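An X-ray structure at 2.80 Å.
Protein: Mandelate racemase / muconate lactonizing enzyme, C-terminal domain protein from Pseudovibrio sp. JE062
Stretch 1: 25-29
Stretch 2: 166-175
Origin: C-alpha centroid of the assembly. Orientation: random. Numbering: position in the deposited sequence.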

# COMPACT_ATOMS: atom_id res chain seq x y z
N PRO A 25 -23.13 -14.69 34.07
CA PRO A 25 -21.78 -14.76 33.53
C PRO A 25 -21.79 -15.21 32.07
O PRO A 25 -22.48 -16.16 31.72
CB PRO A 25 -21.11 -15.82 34.42
CG PRO A 25 -22.23 -16.69 34.91
CD PRO A 25 -23.53 -15.97 34.68
N TRP A 26 -21.02 -14.52 31.23
CA TRP A 26 -20.97 -14.84 29.80
C TRP A 26 -19.69 -15.58 29.40
O TRP A 26 -19.36 -15.66 28.21
CB TRP A 26 -21.16 -13.59 28.93
CG TRP A 26 -20.97 -12.26 29.62
CD1 TRP A 26 -21.92 -11.55 30.30
CD2 TRP A 26 -19.77 -11.47 29.68
NE1 TRP A 26 -21.39 -10.38 30.79
CE2 TRP A 26 -20.07 -10.31 30.42
CE3 TRP A 26 -18.47 -11.64 29.19
CZ2 TRP A 26 -19.12 -9.32 30.68
CZ3 TRP A 26 -17.53 -10.66 29.44
CH2 TRP A 26 -17.86 -9.51 30.18
N ALA A 27 -18.97 -16.11 30.38
CA ALA A 27 -17.80 -16.94 30.11
C ALA A 27 -17.96 -18.27 30.82
O ALA A 27 -18.62 -18.35 31.85
CB ALA A 27 -16.54 -16.23 30.59
N ASP A 28 -17.37 -19.33 30.27
CA ASP A 28 -17.54 -20.67 30.82
C ASP A 28 -16.67 -20.90 32.05
O ASP A 28 -15.44 -20.93 31.95
CB ASP A 28 -17.23 -21.73 29.77
CG ASP A 28 -17.78 -23.09 30.14
OD1 ASP A 28 -18.73 -23.15 30.94
OD2 ASP A 28 -17.26 -24.10 29.62
N ASN A 29 -17.32 -21.05 33.20
CA ASN A 29 -16.65 -21.34 34.46
C ASN A 29 -15.82 -20.17 35.01
O ASN A 29 -14.99 -20.36 35.90
CB ASN A 29 -15.80 -22.61 34.35
CG ASN A 29 -16.64 -23.85 34.18
OD1 ASN A 29 -16.83 -24.34 33.06
ND2 ASN A 29 -17.17 -24.37 35.28
N LEU A 166 -27.39 -15.26 21.00
CA LEU A 166 -27.02 -16.23 22.00
C LEU A 166 -25.74 -15.81 22.70
O LEU A 166 -24.76 -15.50 22.04
CB LEU A 166 -26.79 -17.59 21.35
CG LEU A 166 -27.91 -18.14 20.48
CD1 LEU A 166 -27.37 -19.24 19.58
CD2 LEU A 166 -29.05 -18.65 21.35
N HIS A 167 -25.74 -15.80 24.02
CA HIS A 167 -24.48 -15.81 24.75
C HIS A 167 -24.14 -17.27 24.98
O HIS A 167 -25.02 -18.08 25.28
CB HIS A 167 -24.56 -15.03 26.06
CG HIS A 167 -24.41 -13.55 25.88
ND1 HIS A 167 -25.46 -12.67 26.05
CD2 HIS A 167 -23.34 -12.80 25.53
CE1 HIS A 167 -25.04 -11.44 25.81
NE2 HIS A 167 -23.76 -11.49 25.50
N CYS A 168 -22.87 -17.61 24.81
CA CYS A 168 -22.46 -19.00 24.77
C CYS A 168 -21.33 -19.30 25.74
O CYS A 168 -20.95 -18.47 26.56
CB CYS A 168 -22.04 -19.37 23.35
SG CYS A 168 -20.64 -18.42 22.72
N TYR A 169 -20.80 -20.51 25.63
CA TYR A 169 -19.74 -20.97 26.51
C TYR A 169 -18.42 -20.26 26.20
O TYR A 169 -17.54 -20.18 27.05
CB TYR A 169 -19.59 -22.49 26.38
CG TYR A 169 -20.90 -23.22 26.58
CD1 TYR A 169 -21.35 -23.53 27.85
CD2 TYR A 169 -21.68 -23.60 25.50
CE1 TYR A 169 -22.55 -24.19 28.05
CE2 TYR A 169 -22.88 -24.26 25.68
CZ TYR A 169 -23.31 -24.56 26.96
OH TYR A 169 -24.51 -25.21 27.16
N CYS A 170 -18.31 -19.74 24.98
CA CYS A 170 -17.08 -19.09 24.54
C CYS A 170 -15.93 -20.10 24.52
O CYS A 170 -14.77 -19.76 24.74
CB CYS A 170 -16.74 -17.90 25.44
SG CYS A 170 -18.06 -16.66 25.44
N VAL A 171 -16.30 -21.35 24.25
CA VAL A 171 -15.35 -22.44 24.04
C VAL A 171 -15.76 -23.15 22.74
O VAL A 171 -16.67 -23.98 22.73
CB VAL A 171 -15.38 -23.43 25.23
CG1 VAL A 171 -14.55 -24.67 24.93
CG2 VAL A 171 -14.87 -22.74 26.50
N TYR A 172 -15.10 -22.78 21.65
CA TYR A 172 -15.42 -23.31 20.33
C TYR A 172 -16.11 -24.68 20.35
O TYR A 172 -17.17 -24.85 19.75
CB TYR A 172 -14.14 -23.38 19.48
CG TYR A 172 -14.39 -23.86 18.07
CD1 TYR A 172 -15.22 -23.16 17.22
CD2 TYR A 172 -13.78 -25.01 17.59
CE1 TYR A 172 -15.45 -23.59 15.92
CE2 TYR A 172 -14.00 -25.45 16.30
CZ TYR A 172 -14.84 -24.74 15.48
OH TYR A 172 -15.07 -25.18 14.19
N ASP A 173 -15.52 -25.65 21.04
CA ASP A 173 -16.05 -27.02 21.03
C ASP A 173 -17.48 -27.12 21.54
O ASP A 173 -18.34 -27.69 20.87
CB ASP A 173 -15.14 -27.93 21.84
CG ASP A 173 -13.73 -27.98 21.28
OD1 ASP A 173 -13.57 -28.43 20.13
OD2 ASP A 173 -12.80 -27.55 22.00
N LYS A 174 -17.74 -26.56 22.73
CA LYS A 174 -19.09 -26.56 23.29
C LYS A 174 -20.02 -25.65 22.49
O LYS A 174 -21.19 -25.98 22.26
CB LYS A 174 -19.04 -26.13 24.76
CG LYS A 174 -18.27 -27.10 25.65
CD LYS A 174 -18.01 -26.52 27.04
CE LYS A 174 -19.27 -26.53 27.89
NZ LYS A 174 -19.01 -25.97 29.25
N ASP A 175 -19.51 -24.51 22.05
CA ASP A 175 -20.29 -23.59 21.23
C ASP A 175 -20.73 -24.21 19.92
O ASP A 175 -21.77 -23.86 19.37
CB ASP A 175 -19.48 -22.33 20.95
CG ASP A 175 -19.26 -21.49 22.19
OD1 ASP A 175 -19.86 -21.79 23.24
OD2 ASP A 175 -18.48 -20.52 22.11

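How do the two backbones meet? Residues 25-29 form neither helix nor strand, and they run beside the place where the second stretch leaves a strand, passes through a loop and enters a helix. The CA atoms of Trp26 and His167 lie 6.2 Å apart, and those of Asp28 and Tyr169 close to 4.8 Å. Here Asp28 N donates a weak hydrogen bond to Tyr169 O, 3.3 Å away, with an angle of 121° that is far from straight.

What makes Asp28 the anchor? Its CB points toward the second stretch, and its t rotamer carries the carboxylate to Lys174, where OD2 and NZ form a salt bridge at 2.6 Å. Lys174 reaches it from the helix through a long side chain, bent at chi3 (p) and extended at chi4. Opposite charges suit this partly exposed setting. The carboxylate also has nonpolar neighbours: OD1 lies 4.1 Å from Tyr169 CD1, near the plane of the ring at its edge, and OD2 is 4.2 Å from Val171 CG2.

What does Trp26 contribute? Its CB points toward the second stretch and lies 4.1 Å from His167 CD2, but the end of the indole leads away. Its five-membered ring and the His167 imidazole form an oblique pair, with centroids 5.8 Å apart and planes at 34°. The imidazole is buried, yet both its nitrogens are hydrogen-bonded elsewhere in the structure.

How is the loop shaped to receive these residues? Cys170, at phi/psi of 63/31, points its CB toward the first stretch and brings SG within 3.2 Å of Trp26 O, a compact side chain in a buried spot. Behind it, Asp175 OD1 accepts weak hydrogen bonds from Tyr169 N (2.9 Å) and Cys170 N (3.1 Å), tying the loop to the helix. Altogether the contact buries 310 Å², counting both sides.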